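PDB 3EXA: tRNA dimethylallyltransferase from Bacillus halodurans, which probably transfers a dimethylallyl group from dimethylallyl diphosphate onto the adenine at position 37 of tRNAs that read codons beginning with uridine. Local coordinates for residues A[3-9]-A[190-196]; A[37-41]-A[69-73]; A[100-106]-A[274-278]; A[208-213]-A[263-268]. All coordinates share one frame; numbering follows the deposited sequence.

In the fold
Contacts 1 and 3 belong to the interior and touch each other: F278 of contact 3 packs on V9 and M194 of contact 1. Contact 1 joins two strands of the central sheet by regular backbone hydrogen bonds, with apolar side chains on both faces. Contact 3 sets a helix start against helix 256-279 and relies on rings and glycines. The same long helix carries contact 4, which is only partly buried; there charged and amide groups flank a small apolar centre. Contact 2, also largely buried, ties two loops through one tyrosine hydroxyl and a valine-phenylalanine pair. It meets contact 3 where Y104 OH probably hydrogen-bonds F72 O. Contacts 2 and 3 also touch the second subunit.

Contact 1 (A[3-9]-A[190-196]); sequences EKLVAIV and YNLVMIG
Backbone hydrogen bonds join strands 4-9 and 191-196, which run parallel with 13° between their directions. Six N-H groups cross the gap, three from each strand. The first, N191 N to E3 O, is 2.7 Å long. The last two, I195 N to A7 O and V9 N to I195 O, point nearly along the carbonyl axis. L5 N instead reaches N191 O from above its carbonyl plane, where N191 centres an inverse gamma turn.

Apolar contacts lie on both faces. On one, L5 CD2 sits over the ring face of Y190, 4.1 Å from its centroid. A7 CB meets M194 CG at 3.7 Å, and the bent end of M194 brings CE to V9 CG1, also at 3.7 Å. On the other, I195 holds CG1 between its backbone N and carbonyl carbon (chi1 58°). From there I195 CD1 reaches I8 CG1 at 3.7 Å. Helix 294-317 packs on V193 and I195.

Polar contacts gather at the start. E3 and Y190 lie side by side, and one water bridges E3 OE1 and Y190 OH. E3 OE2 hydrogen-bonds T86 OG1.

Strand 4-9 leads into the predicted ATP-binding loop beginning at G10, and I8 packs on K16. The pair are neighbouring inner strands of the parallel sheet, as in a P-loop NTPase fold.

Contact 2 (A[37-41]-A[69-73]); sequences MQVYR and SESFS
V39 sits between two rings. Its CG1 lies over one face of F72, offset toward the rim, and comes to 3.7 Å from F72 CE2. Its CG2 stands over the centre of the ring of the next residue, Y40. The two branches of one valine therefore pack on one aromatic face each. F72 is brought to V39 by a first torsion that sets CG opposite its backbone N (chi1 -164°). The Y40 ring points its hydroxyl end at the other loop. E70 O lies in the plane of this ring, at its edge, and accepts a hydrogen bond from Y40 OH at 3.1 Å. The donor is tilted 21° from the carbonyl plane. Y40 OH also lies 3.9 Å from F72 CB. A phenylalanine in place of Y40 would probably keep the packing under V39 but leave E70 O without this donor. Q236 OE1 hydrogen-bonds F72 N, and Q236 also packs on Y40. The carboxylate of E70 turns to D67 N. Residues 35-38, just before V39, are thought to contact the substrate tRNA. The chemistry implies a division of roles: apolar contact on both branches of V39 sets the spacing, while the single hydroxyl-to-carbonyl hydrogen bond fixes where the buried Y40 points.

Contact 3 (A[100-106]-A[274-278]); sequences GTGLYVN and QLTWF
This is a mostly buried contact between the start of helix 102-110 and the late part of helix 256-279, where W277 and F278 meet two glycines. The axes of helix segments 102-106 and 274-278 come no nearer than 11.2 Å, with 32° between their directions. The edge of the W277 indole points at the backbone of G102, and W277 NE1 comes to 3.0 Å from G102 CA. The packing here is tight, and a side chain at G102 would run into that nitrogen. W277 reaches across because CG lies opposite its backbone N (chi1 -177°). Further along, the amide of N106 packs closely against the indole, with amide and ring planes 56° apart. F278 also presents an edge: V105 CG2 and G100 O both lie near its ring plane. V105 CG2 is 3.7 Å from F278 CE2. In this P-loop NTPase fold, F278 also packs beside G10 of the predicted ATP-binding loop, so the contact borders the predicted nucleotide site. T101 occupies the N-cap position of its helix. T101 and residues 272-279 are both thought to interact with substrate tRNA. The chain of Q274 bends at its second torsion and brings its end group beside T101. T101 OG1 hydrogen-bonds N132 of the second subunit, and N157 of that subunit packs on W277.

Contact 4 (A[208-213]-A[263-268]); sequences INRRVD and LKRNSR
K264 reaches across the face of helix 208-213 where two helices, 201-218 and 256-279, cross. The axes of segments 208-213 and 263-268 approach to 9.3 Å, with 136° between their N-to-C directions, nearer antiparallel than parallel. The lysine chain is extended. K264 CB is 3.6 Å from N209 OD1. K264 CG packs against V212, 3.6 Å from V212 CB. CD passes N209 CB, and CE lies by N209 O and also close to D213 OD1. At the tip, K264 NZ forms a salt bridge with D213 OD1 at 2.7 Å, although the hydrogen-bond geometry is weak. Beside the lysine, V212 CG1 meets L263 CD2 and I208 CG2 packs on S267 CB. R211, from the same helix as V212, turns to T12 of the probable substrate-binding loop. R268 bends at its third torsion, which lays its guanidinium over the backbone of its own helix, with K264 O and R265 CA beneath one face. Its edge then meets N209. Replacing R268 with an alanine would probably leave N209 OD1 without this donor and its amide freer to turn. The hydrogen bond from R268 NH1 to N209 OD1 is 2.9 Å long and bent, with 143° at the hydrogen. The oxygen lies in the guanidinium plane, while the amide plane stands 77° from it.

Contact 1 (A[3-9]-A[190-196])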
loop_
_atom_site.group_PDB
_atom_site.type_symbol
_atom_site.label_atom_id
_atom_site.label_comp_id
_atom_site.label_asym_id
_atom_site.label_seq_id
_atom_site.Cartn_x
_atom_site.Cartn_y
_atom_site.Cartn_z
ATOM N N GLU A 3 -27.529 14.734 9.781
ATOM C CA GLU A 3 -26.962 16.058 10.031
ATOM C C GLU A 3 -27.214 16.898 8.775
ATOM O O GLU A 3 -27.017 16.428 7.651
ATOM C CB GLU A 3 -25.448 15.974 10.256
ATOM C CG GLU A 3 -24.993 15.571 11.649
ATOM C CD GLU A 3 -23.479 15.432 11.749
ATOM O OE1 GLU A 3 -22.759 16.266 11.161
ATOM O OE2 GLU A 3 -23.000 14.494 12.423
ATOM N N LYS A 4 -27.635 18.144 8.983
ATOM C CA LYS A 4 -27.931 19.078 7.899
ATOM C C LYS A 4 -26.688 19.847 7.467
ATOM O O LYS A 4 -25.898 20.277 8.304
ATOM C CB LYS A 4 -28.996 20.079 8.341
ATOM C CG LYS A 4 -30.344 19.472 8.653
ATOM C CD LYS A 4 -31.309 20.543 9.127
ATOM C CE LYS A 4 -32.639 19.932 9.538
ATOM N NZ LYS A 4 -33.557 20.930 10.166
ATOM N N LEU A 5 -26.530 20.030 6.158
ATOM C CA LEU A 5 -25.379 20.749 5.624
ATOM C C LEU A 5 -25.723 21.560 4.385
ATOM O O LEU A 5 -26.202 21.015 3.388
ATOM C CB LEU A 5 -24.268 19.765 5.281
ATOM C CG LEU A 5 -23.067 20.307 4.519
ATOM C CD1 LEU A 5 -22.473 21.518 5.224
ATOM C CD2 LEU A 5 -22.049 19.191 4.402
ATOM N N VAL A 6 -25.478 22.867 4.444
ATOM C CA VAL A 6 -25.747 23.730 3.300
ATOM C C VAL A 6 -24.434 24.005 2.574
ATOM O O VAL A 6 -23.444 24.365 3.206
ATOM C CB VAL A 6 -26.356 25.094 3.727
ATOM C CG1 VAL A 6 -26.561 25.969 2.491
ATOM C CG2 VAL A 6 -27.686 24.885 4.452
ATOM N N ALA A 7 -24.414 23.820 1.254
ATOM C CA ALA A 7 -23.202 24.092 0.486
ATOM C C ALA A 7 -23.468 25.192 -0.531
ATOM O O ALA A 7 -24.485 25.175 -1.223
ATOM C CB ALA A 7 -22.717 22.835 -0.219
ATOM N N ILE A 8 -22.565 26.167 -0.589
ATOM C CA ILE A 8 -22.673 27.269 -1.530
ATOM C C ILE A 8 -21.424 27.186 -2.389
ATOM O O ILE A 8 -20.315 27.429 -1.923
ATOM C CB ILE A 8 -22.710 28.633 -0.814
ATOM C CG1 ILE A 8 -23.871 28.671 0.171
ATOM C CG2 ILE A 8 -22.849 29.757 -1.837
ATOM C CD1 ILE A 8 -23.921 29.927 0.997
ATOM N N VAL A 9 -21.617 26.822 -3.648
ATOM C CA VAL A 9 -20.521 26.658 -4.583
ATOM C C VAL A 9 -20.682 27.624 -5.751
ATOM O O VAL A 9 -21.754 28.194 -5.945
ATOM C CB VAL A 9 -20.534 25.252 -5.134
ATOM C CG1 VAL A 9 -20.550 24.249 -3.980
ATOM C CG2 VAL A 9 -21.778 25.075 -6.002
ATOM N N TYR A 190 -25.405 13.387 4.598
ATOM C CA TYR A 190 -26.026 14.588 5.171
ATOM C C TYR A 190 -27.372 14.952 4.531
ATOM O O TYR A 190 -27.733 14.450 3.460
ATOM C CB TYR A 190 -25.103 15.815 5.025
ATOM C CG TYR A 190 -23.746 15.722 5.685
ATOM C CD1 TYR A 190 -22.615 15.403 4.949
ATOM C CD2 TYR A 190 -23.599 15.952 7.054
ATOM C CE1 TYR A 190 -21.371 15.313 5.552
ATOM C CE2 TYR A 190 -22.357 15.863 7.673
ATOM C CZ TYR A 190 -21.243 15.541 6.914
ATOM O OH TYR A 190 -20.007 15.442 7.515
ATOM N N ASN A 191 -28.111 15.820 5.218
ATOM C CA ASN A 191 -29.375 16.348 4.708
ATOM C C ASN A 191 -28.787 17.568 4.016
ATOM O O ASN A 191 -28.745 18.662 4.586
ATOM C CB ASN A 191 -30.291 16.787 5.862
ATOM C CG ASN A 191 -31.553 17.490 5.380
ATOM O OD1 ASN A 191 -31.641 17.923 4.226
ATOM N ND2 ASN A 191 -32.528 17.627 6.272
ATOM N N LEU A 192 -28.288 17.357 2.805
ATOM C CA LEU A 192 -27.641 18.416 2.061
ATOM C C LEU A 192 -28.495 19.180 1.061
ATOM O O LEU A 192 -29.367 18.624 0.386
ATOM C CB LEU A 192 -26.398 17.858 1.354
ATOM C CG LEU A 192 -25.494 18.817 0.553
ATOM C CD1 LEU A 192 -24.104 18.249 0.486
ATOM C CD2 LEU A 192 -26.045 19.021 -0.855
ATOM N N VAL A 193 -28.221 20.481 1.012
ATOM C CA VAL A 193 -28.843 21.423 0.102
ATOM C C VAL A 193 -27.644 22.160 -0.502
ATOM O O VAL A 193 -26.875 22.833 0.198
ATOM C CB VAL A 193 -29.768 22.421 0.834
ATOM C CG1 VAL A 193 -30.293 23.461 -0.147
ATOM C CG2 VAL A 193 -30.941 21.677 1.461
HETATM N N MSE A 194 -27.469 21.990 -1.804
HETATM C CA MSE A 194 -26.365 22.598 -2.514
HETATM C C MSE A 194 -26.887 23.631 -3.506
HETATM O O MSE A 194 -27.710 23.312 -4.360
HETATM C CB MSE A 194 -25.596 21.509 -3.253
HETATM C CG MSE A 194 -24.131 21.808 -3.445
HETATM SE SE MSE A 194 -23.140 20.252 -4.034
HETATM C CE MSE A 194 -22.001 21.127 -5.325
ATOM N N ILE A 195 -26.418 24.866 -3.389
ATOM C CA ILE A 195 -26.845 25.923 -4.303
ATOM C C ILE A 195 -25.628 26.437 -5.053
ATOM O O ILE A 195 -24.521 26.427 -4.524
ATOM C CB ILE A 195 -27.477 27.117 -3.550
ATOM C CG1 ILE A 195 -26.472 27.676 -2.548
ATOM C CG2 ILE A 195 -28.767 26.686 -2.840
ATOM C CD1 ILE A 195 -26.920 28.933 -1.869
ATOM N N GLY A 196 -25.826 26.887 -6.285
ATOM C CA GLY A 196 -24.707 27.403 -7.050
ATOM C C GLY A 196 -24.985 28.815 -7.525
ATOM O O GLY A 196 -26.107 29.127 -7.923
HETATM O O HOH W 1 -20.063 16.076 10.196
#

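Contact 2 (A[37-41]-A[69-73])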
loop_
_atom_site.group_PDB
_atom_site.type_symbol
_atom_site.label_atom_id
_atom_site.label_comp_id
_atom_site.label_asym_id
_atom_site.label_seq_id
_atom_site.Cartn_x
_atom_site.Cartn_y
_atom_site.Cartn_z
HETATM N N MSE A 37 -6.895 27.437 -0.321
HETATM C CA MSE A 37 -5.870 28.472 -0.227
HETATM C C MSE A 37 -6.055 29.380 0.976
HETATM O O MSE A 37 -5.095 29.983 1.449
HETATM C CB MSE A 37 -5.826 29.307 -1.509
HETATM C CG MSE A 37 -5.141 28.599 -2.660
HETATM SE SE MSE A 37 -3.306 28.057 -2.225
HETATM C CE MSE A 37 -3.574 26.120 -2.124
ATOM N N GLN A 38 -7.287 29.466 1.467
ATOM C CA GLN A 38 -7.610 30.297 2.619
ATOM C C GLN A 38 -6.949 29.788 3.892
ATOM O O GLN A 38 -6.933 30.496 4.899
ATOM C CB GLN A 38 -9.120 30.320 2.861
ATOM C CG GLN A 38 -9.954 30.825 1.709
ATOM C CD GLN A 38 -9.780 32.301 1.485
ATOM O OE1 GLN A 38 -8.681 32.765 1.185
ATOM N NE2 GLN A 38 -10.861 33.053 1.632
ATOM N N VAL A 39 -6.424 28.566 3.868
ATOM C CA VAL A 39 -5.804 28.014 5.072
ATOM C C VAL A 39 -4.445 28.618 5.378
ATOM O O VAL A 39 -4.064 28.727 6.545
ATOM C CB VAL A 39 -5.635 26.460 5.001
ATOM C CG1 VAL A 39 -6.937 25.805 4.525
ATOM C CG2 VAL A 39 -4.457 26.085 4.110
ATOM N N TYR A 40 -3.727 29.027 4.336
ATOM C CA TYR A 40 -2.383 29.586 4.498
ATOM C C TYR A 40 -2.344 31.006 5.033
ATOM O O TYR A 40 -2.811 31.937 4.388
ATOM C CB TYR A 40 -1.635 29.523 3.162
ATOM C CG TYR A 40 -1.435 28.113 2.653
ATOM C CD1 TYR A 40 -0.535 27.247 3.282
ATOM C CD2 TYR A 40 -2.159 27.636 1.573
ATOM C CE1 TYR A 40 -0.366 25.938 2.843
ATOM C CE2 TYR A 40 -2.002 26.330 1.126
ATOM C CZ TYR A 40 -1.107 25.489 1.763
ATOM O OH TYR A 40 -0.948 24.192 1.323
ATOM N N ARG A 41 -1.771 31.172 6.216
ATOM C CA ARG A 41 -1.676 32.496 6.801
ATOM C C ARG A 41 -0.531 33.312 6.226
ATOM O O ARG A 41 0.520 32.773 5.875
ATOM C CB ARG A 41 -1.549 32.401 8.321
ATOM C CG ARG A 41 -0.940 31.126 8.800
ATOM C CD ARG A 41 -1.233 30.959 10.260
ATOM N NE ARG A 41 -1.039 29.574 10.657
ATOM C CZ ARG A 41 -1.274 29.106 11.876
ATOM N NH1 ARG A 41 -1.715 29.916 12.829
ATOM N NH2 ARG A 41 -1.070 27.822 12.138
ATOM N N SER A 69 4.453 26.938 4.161
ATOM C CA SER A 69 5.435 25.911 3.808
ATOM C C SER A 69 4.829 24.512 3.931
ATOM O O SER A 69 5.366 23.547 3.385
ATOM C CB SER A 69 6.675 26.007 4.708
ATOM O OG SER A 69 6.387 25.592 6.031
ATOM N N GLU A 70 3.709 24.410 4.646
ATOM C CA GLU A 70 3.032 23.131 4.857
ATOM C C GLU A 70 2.080 22.773 3.732
ATOM O O GLU A 70 1.648 23.634 2.965
ATOM C CB GLU A 70 2.235 23.156 6.160
ATOM C CG GLU A 70 2.988 23.717 7.349
ATOM C CD GLU A 70 2.174 23.659 8.631
ATOM O OE1 GLU A 70 2.006 22.550 9.184
ATOM O OE2 GLU A 70 1.695 24.722 9.083
ATOM N N SER A 71 1.743 21.492 3.643
ATOM C CA SER A 71 0.818 21.023 2.620
ATOM C C SER A 71 -0.542 20.794 3.266
ATOM O O SER A 71 -0.630 20.535 4.466
ATOM C CB SER A 71 1.308 19.713 2.019
ATOM O OG SER A 71 1.190 18.677 2.969
ATOM N N PHE A 72 -1.597 20.877 2.461
ATOM C CA PHE A 72 -2.961 20.692 2.942
ATOM C C PHE A 72 -3.778 19.926 1.904
ATOM O O PHE A 72 -4.441 20.523 1.052
ATOM C CB PHE A 72 -3.614 22.056 3.210
ATOM C CG PHE A 72 -4.860 21.975 4.045
ATOM C CD1 PHE A 72 -4.785 21.619 5.387
ATOM C CD2 PHE A 72 -6.110 22.209 3.482
ATOM C CE1 PHE A 72 -5.936 21.494 6.153
ATOM C CE2 PHE A 72 -7.262 22.086 4.243
ATOM C CZ PHE A 72 -7.176 21.726 5.582
ATOM N N SER A 73 -3.733 18.601 1.989
ATOM C CA SER A 73 -4.448 17.750 1.049
ATOM C C SER A 73 -5.945 17.687 1.313
ATOM O O SER A 73 -6.442 18.147 2.345
ATOM C CB SER A 73 -3.892 16.323 1.091
ATOM O OG SER A 73 -4.280 15.666 2.290
#

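Contact 3 (A[100-106]-A[274-278])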
loop_
_atom_site.group_PDB
_atom_site.type_symbol
_atom_site.label_atom_id
_atom_site.label_comp_id
_atom_site.label_asym_id
_atom_site.label_seq_id
_atom_site.Cartn_x
_atom_site.Cartn_y
_atom_site.Cartn_z
ATOM N N GLY A 100 -14.479 27.044 -2.435
ATOM C CA GLY A 100 -13.627 25.874 -2.586
ATOM C C GLY A 100 -13.684 25.185 -3.937
ATOM O O GLY A 100 -14.502 25.524 -4.790
ATOM N N THR A 101 -12.793 24.221 -4.141
ATOM C CA THR A 101 -12.777 23.476 -5.392
ATOM C C THR A 101 -13.601 22.215 -5.188
ATOM O O THR A 101 -13.755 21.741 -4.060
ATOM C CB THR A 101 -11.354 23.044 -5.803
ATOM O OG1 THR A 101 -10.929 21.959 -4.968
ATOM C CG2 THR A 101 -10.377 24.199 -5.657
ATOM N N GLY A 102 -14.108 21.671 -6.289
ATOM C CA GLY A 102 -14.926 20.476 -6.228
ATOM C C GLY A 102 -14.312 19.334 -5.451
ATOM O O GLY A 102 -15.014 18.578 -4.781
ATOM N N LEU A 103 -12.995 19.210 -5.535
ATOM C CA LEU A 103 -12.286 18.148 -4.838
ATOM C C LEU A 103 -12.513 18.142 -3.335
ATOM O O LEU A 103 -12.751 17.088 -2.743
ATOM C CB LEU A 103 -10.791 18.257 -5.106
ATOM C CG LEU A 103 -10.202 17.242 -6.070
ATOM C CD1 LEU A 103 -8.720 17.538 -6.232
ATOM C CD2 LEU A 103 -10.419 15.833 -5.538
ATOM N N TYR A 104 -12.434 19.316 -2.718
ATOM C CA TYR A 104 -12.610 19.427 -1.274
ATOM C C TYR A 104 -14.069 19.327 -0.839
ATOM O O TYR A 104 -14.370 18.745 0.207
ATOM C CB TYR A 104 -11.994 20.742 -0.766
ATOM C CG TYR A 104 -10.471 20.769 -0.778
ATOM C CD1 TYR A 104 -9.752 20.469 -1.942
ATOM C CD2 TYR A 104 -9.751 21.095 0.373
ATOM C CE1 TYR A 104 -8.347 20.492 -1.960
ATOM C CE2 TYR A 104 -8.346 21.121 0.370
ATOM C CZ TYR A 104 -7.653 20.818 -0.801
ATOM O OH TYR A 104 -6.269 20.820 -0.820
ATOM N N VAL A 105 -14.974 19.882 -1.642
ATOM C CA VAL A 105 -16.392 19.832 -1.316
ATOM C C VAL A 105 -16.957 18.432 -1.515
ATOM O O VAL A 105 -17.691 17.940 -0.660
ATOM C CB VAL A 105 -17.228 20.846 -2.161
ATOM C CG1 VAL A 105 -16.719 22.257 -1.936
ATOM C CG2 VAL A 105 -17.164 20.488 -3.633
ATOM N N ASN A 106 -16.617 17.776 -2.623
ATOM C CA ASN A 106 -17.129 16.424 -2.861
ATOM C C ASN A 106 -16.628 15.428 -1.843
ATOM O O ASN A 106 -17.345 14.503 -1.482
ATOM C CB ASN A 106 -16.757 15.925 -4.248
ATOM C CG ASN A 106 -17.557 16.593 -5.322
ATOM O OD1 ASN A 106 -18.483 17.351 -5.037
ATOM N ND2 ASN A 106 -17.217 16.315 -6.569
ATOM N N GLN A 274 -14.170 25.799 -12.747
ATOM C CA GLN A 274 -14.890 25.564 -11.509
ATOM C C GLN A 274 -16.389 25.462 -11.777
ATOM O O GLN A 274 -17.087 24.659 -11.158
ATOM C CB GLN A 274 -14.583 26.676 -10.508
ATOM C CG GLN A 274 -13.212 26.528 -9.870
ATOM C CD GLN A 274 -13.194 25.476 -8.772
ATOM O OE1 GLN A 274 -13.776 25.679 -7.701
ATOM N NE2 GLN A 274 -12.534 24.343 -9.034
ATOM N N LEU A 275 -16.874 26.271 -12.716
ATOM C CA LEU A 275 -18.285 26.270 -13.089
ATOM C C LEU A 275 -18.642 24.952 -13.772
ATOM O O LEU A 275 -19.676 24.349 -13.479
ATOM C CB LEU A 275 -18.578 27.444 -14.029
ATOM C CG LEU A 275 -19.219 28.679 -13.382
ATOM C CD1 LEU A 275 -19.013 29.906 -14.255
ATOM C CD2 LEU A 275 -20.705 28.408 -13.188
ATOM N N THR A 276 -17.777 24.508 -14.677
ATOM C CA THR A 276 -18.004 23.265 -15.386
ATOM C C THR A 276 -18.116 22.109 -14.400
ATOM O O THR A 276 -19.026 21.284 -14.491
ATOM C CB THR A 276 -16.874 22.999 -16.405
ATOM O OG1 THR A 276 -17.093 23.816 -17.564
ATOM C CG2 THR A 276 -16.838 21.532 -16.815
ATOM N N TRP A 277 -17.213 22.063 -13.435
ATOM C CA TRP A 277 -17.261 21.005 -12.457
ATOM C C TRP A 277 -18.567 21.003 -11.675
ATOM O O TRP A 277 -19.191 19.959 -11.545
ATOM C CB TRP A 277 -16.100 21.125 -11.486
ATOM C CG TRP A 277 -16.063 20.014 -10.509
ATOM C CD1 TRP A 277 -15.825 20.114 -9.176
ATOM C CD2 TRP A 277 -16.231 18.616 -10.789
ATOM N NE1 TRP A 277 -15.834 18.867 -8.598
ATOM C CE2 TRP A 277 -16.091 17.928 -9.563
ATOM C CE3 TRP A 277 -16.508 17.874 -11.953
ATOM C CZ2 TRP A 277 -16.188 16.534 -9.468
ATOM C CZ3 TRP A 277 -16.608 16.484 -11.857
ATOM C CH2 TRP A 277 -16.458 15.832 -10.619
ATOM N N PHE A 278 -18.997 22.151 -11.155
ATOM C CA PHE A 278 -20.238 22.174 -10.387
ATOM C C PHE A 278 -21.490 21.990 -11.234
ATOM O O PHE A 278 -22.468 21.401 -10.774
ATOM C CB PHE A 278 -20.329 23.457 -9.556
ATOM C CG PHE A 278 -19.349 23.496 -8.432
ATOM C CD1 PHE A 278 -18.431 24.530 -8.330
ATOM C CD2 PHE A 278 -19.295 22.451 -7.511
ATOM C CE1 PHE A 278 -17.455 24.519 -7.332
ATOM C CE2 PHE A 278 -18.323 22.425 -6.507
ATOM C CZ PHE A 278 -17.399 23.462 -6.417
#

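Contact 4 (A[208-213]-A[263-268])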
loop_
_atom_site.group_PDB
_atom_site.type_symbol
_atom_site.label_atom_id
_atom_site.label_comp_id
_atom_site.label_asym_id
_atom_site.label_seq_id
_atom_site.Cartn_x
_atom_site.Cartn_y
_atom_site.Cartn_z
ATOM N N ILE A 208 -13.502 39.563 -12.664
ATOM C CA ILE A 208 -12.326 38.772 -12.331
ATOM C C ILE A 208 -11.058 39.579 -12.646
ATOM O O ILE A 208 -10.093 39.542 -11.882
ATOM C CB ILE A 208 -12.338 37.413 -13.079
ATOM C CG1 ILE A 208 -13.464 36.531 -12.508
ATOM C CG2 ILE A 208 -10.984 36.712 -12.967
ATOM C CD1 ILE A 208 -13.681 35.226 -13.227
ATOM N N ASN A 209 -11.068 40.326 -13.749
ATOM C CA ASN A 209 -9.915 41.144 -14.104
ATOM C C ASN A 209 -9.744 42.268 -13.089
ATOM O O ASN A 209 -8.627 42.586 -12.666
ATOM C CB ASN A 209 -10.069 41.765 -15.492
ATOM C CG ASN A 209 -10.179 40.733 -16.590
ATOM O OD1 ASN A 209 -9.534 39.682 -16.558
ATOM N ND2 ASN A 209 -10.991 41.038 -17.585
ATOM N N ARG A 210 -10.849 42.882 -12.702
ATOM C CA ARG A 210 -10.781 43.955 -11.728
ATOM C C ARG A 210 -10.312 43.384 -10.380
ATOM O O ARG A 210 -9.610 44.050 -9.619
ATOM C CB ARG A 210 -12.150 44.639 -11.596
ATOM C CG ARG A 210 -12.270 45.592 -10.419
ATOM C CD ARG A 210 -11.179 46.629 -10.450
ATOM N NE ARG A 210 -11.286 47.547 -9.320
ATOM C CZ ARG A 210 -10.326 48.389 -8.960
ATOM N NH1 ARG A 210 -9.189 48.422 -9.643
ATOM N NH2 ARG A 210 -10.501 49.197 -7.924
ATOM N N ARG A 211 -10.688 42.148 -10.087
ATOM C CA ARG A 211 -10.250 41.543 -8.843
ATOM C C ARG A 211 -8.723 41.485 -8.876
ATOM O O ARG A 211 -8.064 41.767 -7.875
ATOM C CB ARG A 211 -10.821 40.135 -8.696
ATOM C CG ARG A 211 -11.363 39.809 -7.312
ATOM C CD ARG A 211 -10.578 38.694 -6.627
ATOM N NE ARG A 211 -10.178 37.626 -7.547
ATOM C CZ ARG A 211 -9.990 36.356 -7.190
ATOM N NH1 ARG A 211 -9.614 35.458 -8.093
ATOM N NH2 ARG A 211 -10.205 35.978 -5.934
ATOM N N VAL A 212 -8.161 41.132 -10.031
ATOM C CA VAL A 212 -6.704 41.040 -10.171
ATOM C C VAL A 212 -6.025 42.387 -9.949
ATOM O O VAL A 212 -5.053 42.494 -9.194
ATOM C CB VAL A 212 -6.295 40.491 -11.559
ATOM C CG1 VAL A 212 -4.775 40.548 -11.728
ATOM C CG2 VAL A 212 -6.768 39.070 -11.694
ATOM N N ASP A 213 -6.533 43.414 -10.617
ATOM C CA ASP A 213 -5.970 44.735 -10.455
ATOM C C ASP A 213 -6.051 45.074 -8.970
ATOM O O ASP A 213 -5.087 45.577 -8.389
ATOM C CB ASP A 213 -6.753 45.770 -11.263
ATOM C CG ASP A 213 -6.869 45.410 -12.729
ATOM O OD1 ASP A 213 -5.913 44.852 -13.307
ATOM O OD2 ASP A 213 -7.933 45.706 -13.314
ATOM N N LEU A 263 -1.965 36.207 -15.132
ATOM C CA LEU A 263 -2.708 35.937 -13.907
ATOM C C LEU A 263 -4.191 36.117 -14.180
ATOM O O LEU A 263 -5.016 35.324 -13.734
ATOM C CB LEU A 263 -2.275 36.899 -12.795
ATOM C CG LEU A 263 -3.158 36.952 -11.546
ATOM C CD1 LEU A 263 -3.440 35.542 -11.052
ATOM C CD2 LEU A 263 -2.473 37.765 -10.463
ATOM N N LYS A 264 -4.532 37.173 -14.908
ATOM C CA LYS A 264 -5.923 37.428 -15.227
ATOM C C LYS A 264 -6.502 36.289 -16.057
ATOM O O LYS A 264 -7.606 35.804 -15.789
ATOM C CB LYS A 264 -6.059 38.744 -15.985
ATOM C CG LYS A 264 -5.921 39.983 -15.095
ATOM C CD LYS A 264 -5.989 41.274 -15.913
ATOM C CE LYS A 264 -6.013 42.513 -15.019
ATOM N NZ LYS A 264 -6.181 43.772 -15.800
ATOM N N ARG A 265 -5.744 35.871 -17.063
ATOM C CA ARG A 265 -6.158 34.799 -17.945
ATOM C C ARG A 265 -6.336 33.512 -17.151
ATOM O O ARG A 265 -7.393 32.880 -17.216
ATOM C CB ARG A 265 -5.118 34.631 -19.050
ATOM C CG ARG A 265 -5.416 33.534 -20.050
ATOM C CD ARG A 265 -4.919 33.945 -21.439
ATOM N NE ARG A 265 -3.580 34.529 -21.390
ATOM C CZ ARG A 265 -2.494 33.882 -20.974
ATOM N NH1 ARG A 265 -1.314 34.494 -20.961
ATOM N NH2 ARG A 265 -2.583 32.620 -20.572
ATOM N N ASN A 266 -5.318 33.124 -16.387
ATOM C CA ASN A 266 -5.442 31.906 -15.593
ATOM C C ASN A 266 -6.618 32.008 -14.623
ATOM O O ASN A 266 -7.289 31.012 -14.370
ATOM C CB ASN A 266 -4.162 31.623 -14.801
ATOM C CG ASN A 266 -2.966 31.378 -15.691
ATOM O OD1 ASN A 266 -3.104 30.920 -16.822
ATOM N ND2 ASN A 266 -1.780 31.674 -15.178
ATOM N N SER A 267 -6.871 33.198 -14.080
ATOM C CA SER A 267 -7.985 33.367 -13.151
ATOM C C SER A 267 -9.324 33.136 -13.850
ATOM O O SER A 267 -10.249 32.567 -13.263
ATOM C CB SER A 267 -7.982 34.766 -12.524
ATOM O OG SER A 267 -6.931 34.923 -11.586
ATOM N N ARG A 268 -9.433 33.586 -15.097
ATOM C CA ARG A 268 -10.664 33.402 -15.852
ATOM C C ARG A 268 -10.816 31.935 -16.242
ATOM O O ARG A 268 -11.904 31.371 -16.136
ATOM C CB ARG A 268 -10.671 34.267 -17.117
ATOM C CG ARG A 268 -10.742 35.766 -16.862
ATOM C CD ARG A 268 -10.955 36.494 -18.180
ATOM N NE ARG A 268 -9.945 36.129 -19.166
ATOM C CZ ARG A 268 -8.822 36.811 -19.380
ATOM N NH1 ARG A 268 -8.559 37.903 -18.675
ATOM N NH2 ARG A 268 -7.962 36.410 -20.304
#